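Acidocalcisomal pyrophosphatase (PDB 5C5V) probably hydrolyses inorganic pyrophosphate to phosphate with the help of magnesium ions, and here holds the substrate analogue imidodiphosphate in its active site. Local coordinates at residues Met104-Ser108 with Val185-Tyr189; Tyr109-Tyr113 with Glu172-Lys178; Phe154-Lys160 with Met194-Ala200. One frame throughout, in Å; residues are numbered along the deposited sequence.

Contact 1 of 3, residues Met104-Ser108 with Val185-Tyr189. With 2PN (imidodiphosphoric acid), chain C.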
loop_
_atom_site.group_PDB
_atom_site.type_symbol
_atom_site.label_atom_id
_atom_site.label_comp_id
_atom_site.label_asym_id
_atom_site.label_seq_id
_atom_site.Cartn_x
_atom_site.Cartn_y
_atom_site.Cartn_z
ATOM N N MET A 104 9.879 -34.767 2.618
ATOM C CA MET A 104 8.618 -34.041 2.728
ATOM C C MET A 104 7.442 -34.836 2.176
ATOM O O MET A 104 7.564 -35.506 1.157
ATOM C CB MET A 104 8.703 -32.696 2.011
ATOM C CG MET A 104 7.587 -31.737 2.401
ATOM S SD MET A 104 7.872 -30.088 1.728
ATOM C CE MET A 104 6.453 -29.187 2.353
ATOM N N TYR A 105 6.314 -34.748 2.875
ATOM C CA TYR A 105 5.067 -35.436 2.518
ATOM C C TYR A 105 5.076 -36.921 2.869
ATOM O O TYR A 105 4.125 -37.635 2.553
ATOM C CB TYR A 105 4.756 -35.267 1.031
ATOM C CG TYR A 105 4.681 -33.826 0.600
ATOM C CD1 TYR A 105 3.885 -32.917 1.287
ATOM C CD2 TYR A 105 5.417 -33.368 -0.484
ATOM C CE1 TYR A 105 3.813 -31.591 0.896
ATOM C CE2 TYR A 105 5.352 -32.042 -0.887
ATOM C CZ TYR A 105 4.551 -31.164 -0.191
ATOM O OH TYR A 105 4.495 -29.855 -0.588
ATOM N N THR A 106 6.135 -37.377 3.527
ATOM C CA THR A 106 6.154 -38.716 4.099
ATOM C C THR A 106 6.143 -38.560 5.607
ATOM O O THR A 106 6.365 -37.465 6.113
ATOM C CB THR A 106 7.377 -39.538 3.666
ATOM O OG1 THR A 106 8.545 -39.075 4.364
ATOM C CG2 THR A 106 7.590 -39.409 2.173
ATOM N N PRO A 107 5.874 -39.650 6.331
ATOM C CA PRO A 107 5.744 -39.563 7.790
ATOM C C PRO A 107 7.039 -39.210 8.512
ATOM O O PRO A 107 6.992 -38.880 9.703
ATOM C CB PRO A 107 5.288 -40.973 8.182
ATOM C CG PRO A 107 4.712 -41.561 6.930
ATOM C CD PRO A 107 5.533 -40.987 5.819
ATOM N N SER A 108 8.172 -39.282 7.822
ATOM C CA SER A 108 9.461 -39.075 8.479
ATOM C C SER A 108 9.834 -37.598 8.539
ATOM O O SER A 108 10.691 -37.193 9.325
ATOM C CB SER A 108 10.565 -39.863 7.770
ATOM O OG SER A 108 10.776 -39.368 6.458
ATOM N N VAL A 185 -2.291 -42.435 6.683
ATOM C CA VAL A 185 -1.424 -41.724 5.738
ATOM C C VAL A 185 -1.211 -40.260 6.143
ATOM O O VAL A 185 -2.016 -39.695 6.888
ATOM C CB VAL A 185 -2.017 -41.762 4.318
ATOM C CG1 VAL A 185 -2.140 -43.196 3.852
ATOM C CG2 VAL A 185 -3.381 -41.085 4.295
ATOM N N PRO A 186 -0.126 -39.634 5.651
ATOM C CA PRO A 186 0.060 -38.195 5.886
ATOM C C PRO A 186 -1.165 -37.389 5.420
ATOM O O PRO A 186 -1.652 -37.612 4.316
ATOM C CB PRO A 186 1.306 -37.864 5.060
ATOM C CG PRO A 186 2.065 -39.153 5.015
ATOM C CD PRO A 186 1.019 -40.229 4.938
ATOM N N ARG A 187 -1.664 -36.490 6.266
ATOM C CA ARG A 187 -2.946 -35.828 6.032
ATOM C C ARG A 187 -2.884 -34.623 5.085
ATOM O O ARG A 187 -2.078 -33.707 5.261
ATOM C CB ARG A 187 -3.541 -35.404 7.377
ATOM C CG ARG A 187 -4.806 -34.567 7.318
ATOM C CD ARG A 187 -5.183 -34.094 8.722
ATOM N NE ARG A 187 -6.380 -33.258 8.752
ATOM C CZ ARG A 187 -6.723 -32.469 9.770
ATOM N NH1 ARG A 187 -5.947 -32.375 10.848
ATOM N NH2 ARG A 187 -7.839 -31.752 9.705
ATOM N N PHE A 188 -3.749 -34.641 4.075
ATOM C CA PHE A 188 -3.985 -33.473 3.228
ATOM C C PHE A 188 -5.439 -33.079 3.369
ATOM O O PHE A 188 -6.298 -33.948 3.465
ATOM C CB PHE A 188 -3.667 -33.754 1.758
ATOM C CG PHE A 188 -2.219 -34.059 1.488
ATOM C CD1 PHE A 188 -1.369 -33.072 1.008
ATOM C CD2 PHE A 188 -1.708 -35.330 1.712
ATOM C CE1 PHE A 188 -0.043 -33.343 0.761
ATOM C CE2 PHE A 188 -0.383 -35.608 1.456
ATOM C CZ PHE A 188 0.449 -34.613 0.981
ATOM N N TYR A 189 -5.720 -31.781 3.401
ATOM C CA TYR A 189 -7.105 -31.335 3.397
ATOM C C TYR A 189 -7.830 -31.880 2.176
ATOM O O TYR A 189 -7.366 -31.724 1.048
ATOM C CB TYR A 189 -7.198 -29.821 3.378
ATOM C CG TYR A 189 -6.816 -29.136 4.649
ATOM C CD1 TYR A 189 -7.232 -29.625 5.879
ATOM C CD2 TYR A 189 -6.061 -27.971 4.620
ATOM C CE1 TYR A 189 -6.892 -28.978 7.036
ATOM C CE2 TYR A 189 -5.716 -27.320 5.771
ATOM C CZ TYR A 189 -6.129 -27.824 6.976
ATOM O OH TYR A 189 -5.794 -27.162 8.131
HETATM P P1 2PN C . -7.606 -29.668 12.969
HETATM O O1 2PN C . -6.755 -30.946 13.191
HETATM O O2 2PN C . -8.728 -29.639 14.043
HETATM O O3 2PN C . -8.144 -29.663 11.511
HETATM N N1 2PN C . -6.641 -28.356 13.102
HETATM P P2 2PN C . -5.984 -27.820 14.504
HETATM O O4 2PN C . -5.198 -28.973 15.227
HETATM O O5 2PN C . -7.133 -27.380 15.391
HETATM O O6 2PN C . -5.075 -26.703 14.236
#

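Contact 2 of 3, residues Tyr109-Tyr113 with Glu172-Lys178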
loop_
_atom_site.group_PDB
_atom_site.type_symbol
_atom_site.label_atom_id
_atom_site.label_comp_id
_atom_site.label_asym_id
_atom_site.label_seq_id
_atom_site.Cartn_x
_atom_site.Cartn_y
_atom_site.Cartn_z
ATOM N N TYR A 109 9.185 -36.798 7.706
ATOM C CA TYR A 109 9.509 -35.386 7.603
ATOM C C TYR A 109 9.328 -34.632 8.918
ATOM O O TYR A 109 8.306 -34.763 9.584
ATOM C CB TYR A 109 8.652 -34.752 6.517
ATOM C CG TYR A 109 8.980 -33.312 6.226
ATOM C CD1 TYR A 109 10.154 -32.965 5.570
ATOM C CD2 TYR A 109 8.102 -32.299 6.585
ATOM C CE1 TYR A 109 10.451 -31.643 5.286
ATOM C CE2 TYR A 109 8.383 -30.967 6.299
ATOM C CZ TYR A 109 9.560 -30.645 5.656
ATOM O OH TYR A 109 9.842 -29.324 5.382
ATOM N N ARG A 110 10.334 -33.844 9.282
ATOM C CA ARG A 110 10.293 -33.010 10.480
ATOM C C ARG A 110 10.915 -31.649 10.193
ATOM O O ARG A 110 11.854 -31.532 9.399
ATOM C CB ARG A 110 11.031 -33.681 11.655
ATOM C CG ARG A 110 10.352 -34.918 12.235
ATOM C CD ARG A 110 9.042 -34.569 12.912
ATOM N NE ARG A 110 8.420 -35.733 13.542
ATOM C CZ ARG A 110 7.829 -36.718 12.873
ATOM N NH1 ARG A 110 7.772 -36.679 11.545
ATOM N NH2 ARG A 110 7.294 -37.736 13.527
ATOM N N VAL A 111 10.367 -30.613 10.817
ATOM C CA VAL A 111 11.009 -29.309 10.812
ATOM C C VAL A 111 11.494 -28.991 12.219
ATOM O O VAL A 111 10.694 -28.810 13.135
ATOM C CB VAL A 111 10.073 -28.194 10.333
ATOM C CG1 VAL A 111 10.838 -26.890 10.280
ATOM C CG2 VAL A 111 9.475 -28.538 8.962
ATOM N N LEU A 112 12.812 -28.935 12.378
ATOM C CA LEU A 112 13.430 -28.728 13.677
ATOM C C LEU A 112 13.872 -27.288 13.857
ATOM O O LEU A 112 14.254 -26.630 12.888
ATOM C CB LEU A 112 14.635 -29.663 13.863
ATOM C CG LEU A 112 14.329 -31.145 14.077
ATOM C CD1 LEU A 112 13.608 -31.700 12.866
ATOM C CD2 LEU A 112 15.604 -31.949 14.386
ATOM N N TYR A 113 13.825 -26.821 15.106
ATOM C CA TYR A 113 14.211 -25.465 15.458
ATOM C C TYR A 113 15.418 -25.435 16.384
ATOM O O TYR A 113 15.560 -26.273 17.277
ATOM C CB TYR A 113 13.046 -24.731 16.111
ATOM C CG TYR A 113 11.896 -24.455 15.160
ATOM C CD1 TYR A 113 11.670 -23.180 14.651
ATOM C CD2 TYR A 113 11.042 -25.477 14.772
ATOM C CE1 TYR A 113 10.608 -22.930 13.772
ATOM C CE2 TYR A 113 10.002 -25.249 13.910
ATOM C CZ TYR A 113 9.785 -23.976 13.411
ATOM O OH TYR A 113 8.737 -23.782 12.562
ATOM N N GLU A 172 6.117 -34.787 20.807
ATOM C CA GLU A 172 7.527 -35.132 20.656
ATOM C C GLU A 172 8.446 -34.102 21.294
ATOM O O GLU A 172 8.131 -32.913 21.318
ATOM C CB GLU A 172 7.893 -35.292 19.178
ATOM C CG GLU A 172 7.039 -36.320 18.446
ATOM C CD GLU A 172 7.335 -36.380 16.960
ATOM O OE1 GLU A 172 8.380 -35.845 16.522
ATOM O OE2 GLU A 172 6.524 -36.969 16.227
ATOM N N SER A 173 9.579 -34.573 21.811
ATOM C CA SER A 173 10.597 -33.691 22.384
ATOM C C SER A 173 11.025 -32.613 21.405
ATOM O O SER A 173 11.330 -32.915 20.252
ATOM C CB SER A 173 11.838 -34.488 22.809
ATOM O OG SER A 173 11.517 -35.449 23.791
ATOM N N PHE A 174 11.061 -31.373 21.891
ATOM C CA PHE A 174 11.464 -30.210 21.116
ATOM C C PHE A 174 10.365 -29.821 20.099
ATOM O O PHE A 174 10.529 -28.865 19.349
ATOM C CB PHE A 174 12.817 -30.456 20.419
ATOM C CG PHE A 174 13.986 -30.623 21.385
ATOM C CD1 PHE A 174 14.493 -29.535 22.086
ATOM C CD2 PHE A 174 14.570 -31.870 21.588
ATOM C CE1 PHE A 174 15.571 -29.692 22.994
ATOM C CE2 PHE A 174 15.643 -32.043 22.488
ATOM C CZ PHE A 174 16.144 -30.954 23.187
ATOM N N ASN A 175 9.261 -30.574 20.102
ATOM C CA ASN A 175 8.044 -30.240 19.372
ATOM C C ASN A 175 8.290 -29.787 17.936
ATOM O O ASN A 175 7.851 -28.718 17.526
ATOM C CB ASN A 175 7.268 -29.165 20.128
ATOM C CG ASN A 175 7.128 -29.486 21.593
ATOM O OD1 ASN A 175 7.678 -28.793 22.437
ATOM N ND2 ASN A 175 6.410 -30.551 21.903
ATOM N N PRO A 176 9.018 -30.601 17.172
ATOM C CA PRO A 176 9.236 -30.255 15.775
ATOM C C PRO A 176 7.917 -30.203 15.011
ATOM O O PRO A 176 6.910 -30.748 15.468
ATOM C CB PRO A 176 10.120 -31.395 15.271
ATOM C CG PRO A 176 9.791 -32.548 16.173
ATOM C CD PRO A 176 9.597 -31.912 17.514
ATOM N N ILE A 177 7.917 -29.542 13.864
ATOM C CA ILE A 177 6.743 -29.593 13.011
ATOM C C ILE A 177 6.747 -30.879 12.202
ATOM O O ILE A 177 7.767 -31.295 11.653
ATOM C CB ILE A 177 6.668 -28.391 12.096
ATOM C CG1 ILE A 177 6.179 -27.188 12.901
ATOM C CG2 ILE A 177 5.716 -28.672 10.952
ATOM C CD1 ILE A 177 6.290 -25.869 12.159
ATOM N N LYS A 178 5.594 -31.523 12.166
ATOM C CA LYS A 178 5.413 -32.715 11.359
ATOM C C LYS A 178 4.098 -32.645 10.589
ATOM O O LYS A 178 3.269 -31.747 10.812
ATOM C CB LYS A 178 5.444 -33.966 12.230
ATOM C CG LYS A 178 4.204 -34.150 13.073
ATOM C CD LYS A 178 4.318 -35.416 13.914
ATOM C CE LYS A 178 2.985 -35.818 14.522
ATOM N NZ LYS A 178 2.881 -37.302 14.668
HETATM O O HOH W 1 12.690 -28.440 17.328
#

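Contact 3 of 3, residues Phe154-Lys160 with Met194-Ala200. With 2PN (imidodiphosphoric acid), chain C.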
loop_
_atom_site.group_PDB
_atom_site.type_symbol
_atom_site.label_atom_id
_atom_site.label_comp_id
_atom_site.label_asym_id
_atom_site.label_seq_id
_atom_site.Cartn_x
_atom_site.Cartn_y
_atom_site.Cartn_z
ATOM N N PHE A 154 3.915 -15.544 15.178
ATOM C CA PHE A 154 3.033 -16.496 14.529
ATOM C C PHE A 154 3.893 -17.562 13.890
ATOM O O PHE A 154 4.804 -17.256 13.118
ATOM C CB PHE A 154 2.145 -15.780 13.489
ATOM C CG PHE A 154 1.448 -16.702 12.495
ATOM C CD1 PHE A 154 0.287 -17.374 12.839
ATOM C CD2 PHE A 154 1.928 -16.847 11.203
ATOM C CE1 PHE A 154 -0.383 -18.200 11.902
ATOM C CE2 PHE A 154 1.265 -17.666 10.263
ATOM C CZ PHE A 154 0.116 -18.345 10.616
ATOM N N ILE A 155 3.630 -18.812 14.233
ATOM C CA ILE A 155 4.324 -19.912 13.587
ATOM C C ILE A 155 3.468 -20.460 12.467
ATOM O O ILE A 155 2.391 -21.005 12.718
ATOM C CB ILE A 155 4.652 -21.039 14.572
ATOM C CG1 ILE A 155 5.473 -20.487 15.741
ATOM C CG2 ILE A 155 5.377 -22.177 13.854
ATOM C CD1 ILE A 155 5.496 -21.395 16.947
ATOM N N CYS A 156 3.928 -20.305 11.231
ATOM C CA CYS A 156 3.185 -20.838 10.101
ATOM C C CYS A 156 3.419 -22.337 9.942
ATOM O O CYS A 156 4.537 -22.781 9.698
ATOM C CB CYS A 156 3.559 -20.118 8.806
ATOM S SG CYS A 156 2.665 -20.747 7.352
ATOM N N GLU A 157 2.347 -23.104 10.079
ATOM C CA GLU A 157 2.352 -24.544 9.842
ATOM C C GLU A 157 1.898 -24.847 8.409
ATOM O O GLU A 157 2.446 -25.725 7.737
ATOM C CB GLU A 157 1.438 -25.243 10.852
ATOM C CG GLU A 157 1.886 -25.042 12.298
ATOM C CD GLU A 157 0.845 -25.434 13.344
ATOM O OE1 GLU A 157 -0.372 -25.216 13.117
ATOM O OE2 GLU A 157 1.260 -25.943 14.416
ATOM N N ILE A 158 0.884 -24.118 7.946
ATOM C CA ILE A 158 0.304 -24.366 6.629
ATOM C C ILE A 158 0.227 -23.115 5.764
ATOM O O ILE A 158 -0.644 -22.260 5.949
ATOM C CB ILE A 158 -1.089 -24.975 6.767
ATOM C CG1 ILE A 158 -0.993 -26.268 7.578
ATOM C CG2 ILE A 158 -1.718 -25.223 5.384
ATOM C CD1 ILE A 158 -2.326 -26.906 7.825
ATOM N N PRO A 159 1.130 -23.017 4.795
ATOM C CA PRO A 159 1.181 -21.806 3.993
ATOM C C PRO A 159 -0.072 -21.598 3.153
ATOM O O PRO A 159 -0.789 -22.535 2.804
ATOM C CB PRO A 159 2.404 -22.031 3.099
ATOM C CG PRO A 159 3.230 -23.033 3.844
ATOM C CD PRO A 159 2.205 -23.947 4.434
ATOM N N LYS A 160 -0.315 -20.331 2.869
ATOM C CA LYS A 160 -1.329 -19.885 1.939
ATOM C C LYS A 160 -1.322 -20.747 0.666
ATOM O O LYS A 160 -0.253 -21.027 0.104
ATOM C CB LYS A 160 -1.052 -18.411 1.623
ATOM C CG LYS A 160 -2.153 -17.623 0.972
ATOM C CD LYS A 160 -1.632 -16.206 0.750
ATOM C CE LYS A 160 -2.690 -15.282 0.234
ATOM N NZ LYS A 160 -3.613 -14.975 1.318
ATOM N N MET A 194 -6.038 -24.463 2.084
ATOM C CA MET A 194 -6.063 -23.407 3.077
ATOM C C MET A 194 -5.705 -22.140 2.323
ATOM O O MET A 194 -4.695 -22.105 1.628
ATOM C CB MET A 194 -5.071 -23.710 4.219
ATOM C CG MET A 194 -4.838 -22.589 5.227
ATOM S SD MET A 194 -6.341 -22.106 6.089
ATOM C CE MET A 194 -6.740 -23.638 6.933
ATOM N N MET A 195 -6.533 -21.111 2.447
ATOM C CA MET A 195 -6.441 -19.960 1.564
ATOM C C MET A 195 -5.823 -18.764 2.255
ATOM O O MET A 195 -5.785 -17.663 1.699
ATOM C CB MET A 195 -7.837 -19.621 1.025
ATOM C CG MET A 195 -8.464 -20.833 0.360
ATOM S SD MET A 195 -10.083 -20.578 -0.384
ATOM C CE MET A 195 -11.061 -20.253 1.087
ATOM N N TRP A 196 -5.344 -18.998 3.474
ATOM C CA TRP A 196 -4.571 -18.026 4.230
ATOM C C TRP A 196 -3.460 -18.784 4.943
ATOM O O TRP A 196 -3.536 -20.006 5.081
ATOM C CB TRP A 196 -5.448 -17.285 5.236
ATOM C CG TRP A 196 -6.696 -16.754 4.609
ATOM C CD1 TRP A 196 -6.869 -15.530 4.062
ATOM C CD2 TRP A 196 -7.933 -17.458 4.436
ATOM N NE1 TRP A 196 -8.140 -15.414 3.552
ATOM C CE2 TRP A 196 -8.816 -16.586 3.774
ATOM C CE3 TRP A 196 -8.380 -18.735 4.782
ATOM C CZ2 TRP A 196 -10.124 -16.949 3.452
ATOM C CZ3 TRP A 196 -9.677 -19.099 4.461
ATOM C CH2 TRP A 196 -10.536 -18.209 3.802
ATOM N N ASN A 197 -2.428 -18.073 5.383
ATOM C CA ASN A 197 -1.395 -18.692 6.187
ATOM C C ASN A 197 -2.018 -19.159 7.482
ATOM O O ASN A 197 -2.617 -18.361 8.203
ATOM C CB ASN A 197 -0.252 -17.725 6.479
ATOM C CG ASN A 197 0.474 -17.292 5.235
ATOM O OD1 ASN A 197 0.952 -18.122 4.467
ATOM N ND2 ASN A 197 0.573 -15.987 5.034
ATOM N N TYR A 198 -1.861 -20.446 7.768
ATOM C CA TYR A 198 -2.443 -21.050 8.944
ATOM C C TYR A 198 -1.346 -21.596 9.862
ATOM O O TYR A 198 -0.343 -22.124 9.391
ATOM C CB TYR A 198 -3.400 -22.164 8.534
ATOM C CG TYR A 198 -4.104 -22.821 9.691
ATOM C CD1 TYR A 198 -5.228 -22.241 10.270
ATOM C CD2 TYR A 198 -3.637 -24.016 10.217
ATOM C CE1 TYR A 198 -5.872 -22.847 11.337
ATOM C CE2 TYR A 198 -4.275 -24.625 11.284
ATOM C CZ TYR A 198 -5.386 -24.039 11.833
ATOM O OH TYR A 198 -6.021 -24.643 12.883
ATOM N N GLY A 199 -1.535 -21.461 11.168
ATOM C CA GLY A 199 -0.544 -21.943 12.112
ATOM C C GLY A 199 -0.968 -21.779 13.554
ATOM O O GLY A 199 -2.122 -21.988 13.904
ATOM N N ALA A 200 -0.026 -21.392 14.403
ATOM C CA ALA A 200 -0.295 -21.345 15.828
ATOM C C ALA A 200 0.533 -20.282 16.535
ATOM O O ALA A 200 1.524 -19.777 15.991
ATOM C CB ALA A 200 -0.033 -22.711 16.445
HETATM P P1 2PN C . -7.606 -29.668 12.969
HETATM O O1 2PN C . -6.755 -30.946 13.191
HETATM O O2 2PN C . -8.728 -29.639 14.043
HETATM O O3 2PN C . -8.144 -29.663 11.511
HETATM N N1 2PN C . -6.641 -28.356 13.102
HETATM P P2 2PN C . -5.984 -27.820 14.504
HETATM O O4 2PN C . -5.198 -28.973 15.227
HETATM O O5 2PN C . -7.133 -27.380 15.391
HETATM O O6 2PN C . -5.075 -26.703 14.236
HETATM O O HOH W 2 -2.796 -14.977 3.998
#

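Contact 1 of 3, residues Met104-Ser108 with Val185-Tyr189
Pro107 and Pro186 mark the nearest pass of the two backbones, their CA atoms 6.1 Å apart, where the irregular loop Met104-Ser108 runs by the short strand 185-186. Proline suits such a meeting, since it has no N-H to bond across and offers a compact, rigid ring instead. On its side Pro186 touches mainly through CG, which lies 3.6 Å from Tyr105 O and 4.0 Å from Pro107 CD, and so rests against a carbonyl and the other proline ring at once. Next to them Tyr105 CD1 comes to 3.8 Å from Phe188 CZ. These two side chains cross at about a right angle with their ring planes at 37°, an oblique aromatic pair that is neither stacked nor edge-to-face. Met104 CG lies over the centre of one face of the Tyr105 ring, 3.8 Å above its plane. Arg187, between Pro186 and Phe188, leads to the active site: with chi1 at 174° and the chain extended as far as NE, its guanidinium reaches imidodiphosphate, giving NH1 to O1 at 2.9 Å and NH2 to O3 at 2.8 Å. Asp180 forms a salt bridge to NH1 and probably steadies this grip. The contact thus joins the loop between strands 94-101 and 110-117 to the edge of another sheet, and Tyr105, Pro186 and Phe188 all rest on Gln179 of the adjoining strand 177-182.

Contact 2 of 3, residues Tyr109-Tyr113 with Glu172-Lys178
Arg110 and Glu172 cross at about a right angle, and with Lys178 they form a salt-bridge network beside a single antiparallel beta bridge that joins strands 110-117 and 177-182. The guanidinium takes the carboxylate side-on, the two planes 32° apart. Arg110 NE gives Glu172 OE1 an almost straight bond of 3.0 Å in the guanidinium plane, while Arg110 NH2 reaches Glu172 OE2 at 2.9 Å, tilted out of it; both oxygens use their syn lone pairs. The third nitrogen, Arg110 NH1, turns back to Tyr109 O at 2.8 Å and also bonds Pro107 O, which fixes the group's rotation. A bend at chi2 (-67°) folds the arginine over its neighbour strand. Lys178 lies alongside, pointing the same way, its CB 3.4 Å above one face of the guanidinium near the rim. Lys178 NZ, in a long salt bridge to Glu172 OE2 (4.0 Å), does not contact Arg110 NH2, whose like charge the carboxylate probably offsets. In the bridge Val111 and Ile177 exchange both backbone hydrogen bonds, and these beta-branched residues, well suited to strands, touch CB to CB at 3.8 Å. Ile177 CD1 extends to 3.2 Å from Tyr113 OH at the ring's edge, the hydroxyl itself being bonded to Gly236 O. Glu172 opens a type II turn ending at Asn175, and within it Phe174 O binds a water, at 3.0 Å, that also accepts from Tyr113 N.

Contact 3 of 3, residues Phe154-Lys160 with Met194-Ala200
Ile158 CD1 lies 4.0 Å from CD2 of the Tyr198 ring, the two side chains side by side and pointing the same way, while imidodiphosphate O6 sits in plane at the ring's edge, 2.6 Å from Tyr198 OH. Strands 152-156 and 197-200 pair antiparallel, Ile155 and Ala200 exchanging both backbone bonds, and a classic beta bulge follows, Glu157 N and Ile158 N both donating to Tyr198 O. The Phe154 ring comes obliquely against the opposite backbone, CE1 3.5 Å from Gly199 N. Trp196 carries Met195 CB over one face and meets Trp161 of the second subunit. Tyrosine suits its place by joining a flat apolar ring to a hydroxyl that can reach the ligand; its chi1 of -178° sends the ring toward the pocket, where it touches Asp224, a magnesium ligand. Glycine is apt at 199, since a CB there would run into Ile155 O. Without one, Gly199 CA approaches that oxygen to 3.1 Å in a CH...O contact. Glu157 OE1 packs near the same CA, and its OE2 accepts from Ile168 N. Beyond the bulge the amide of Asn197 ties down the chain: ND2 bonds Glu227, and OD1 takes Lys160 N at 3.0 Å from above its carbonyl plane.

Overall arrangement
Contacts 1 and 3 both deliver a side chain to imidodiphosphate, Arg187 to one phosphoryl group and Tyr198 to the other, while Tyr296 and Lys297 add further bonds to the ligand. Their centres are 16 Å apart, yet they touch where Tyr189 OH lies 3.5 Å from Ile158 CD1. Contact 2 stands back from the ligand, with the side chain of Lys178 about 11 Å from it, but about 5 Å from that of Glu167, a magnesium-binding residue. It is continuous with contact 1, whose strand 185-186 neighbours strand 177-182 in one sheet. Tyr113 OH, 3.9 Å from Ile155 CG2, connects contact 2 to contact 3.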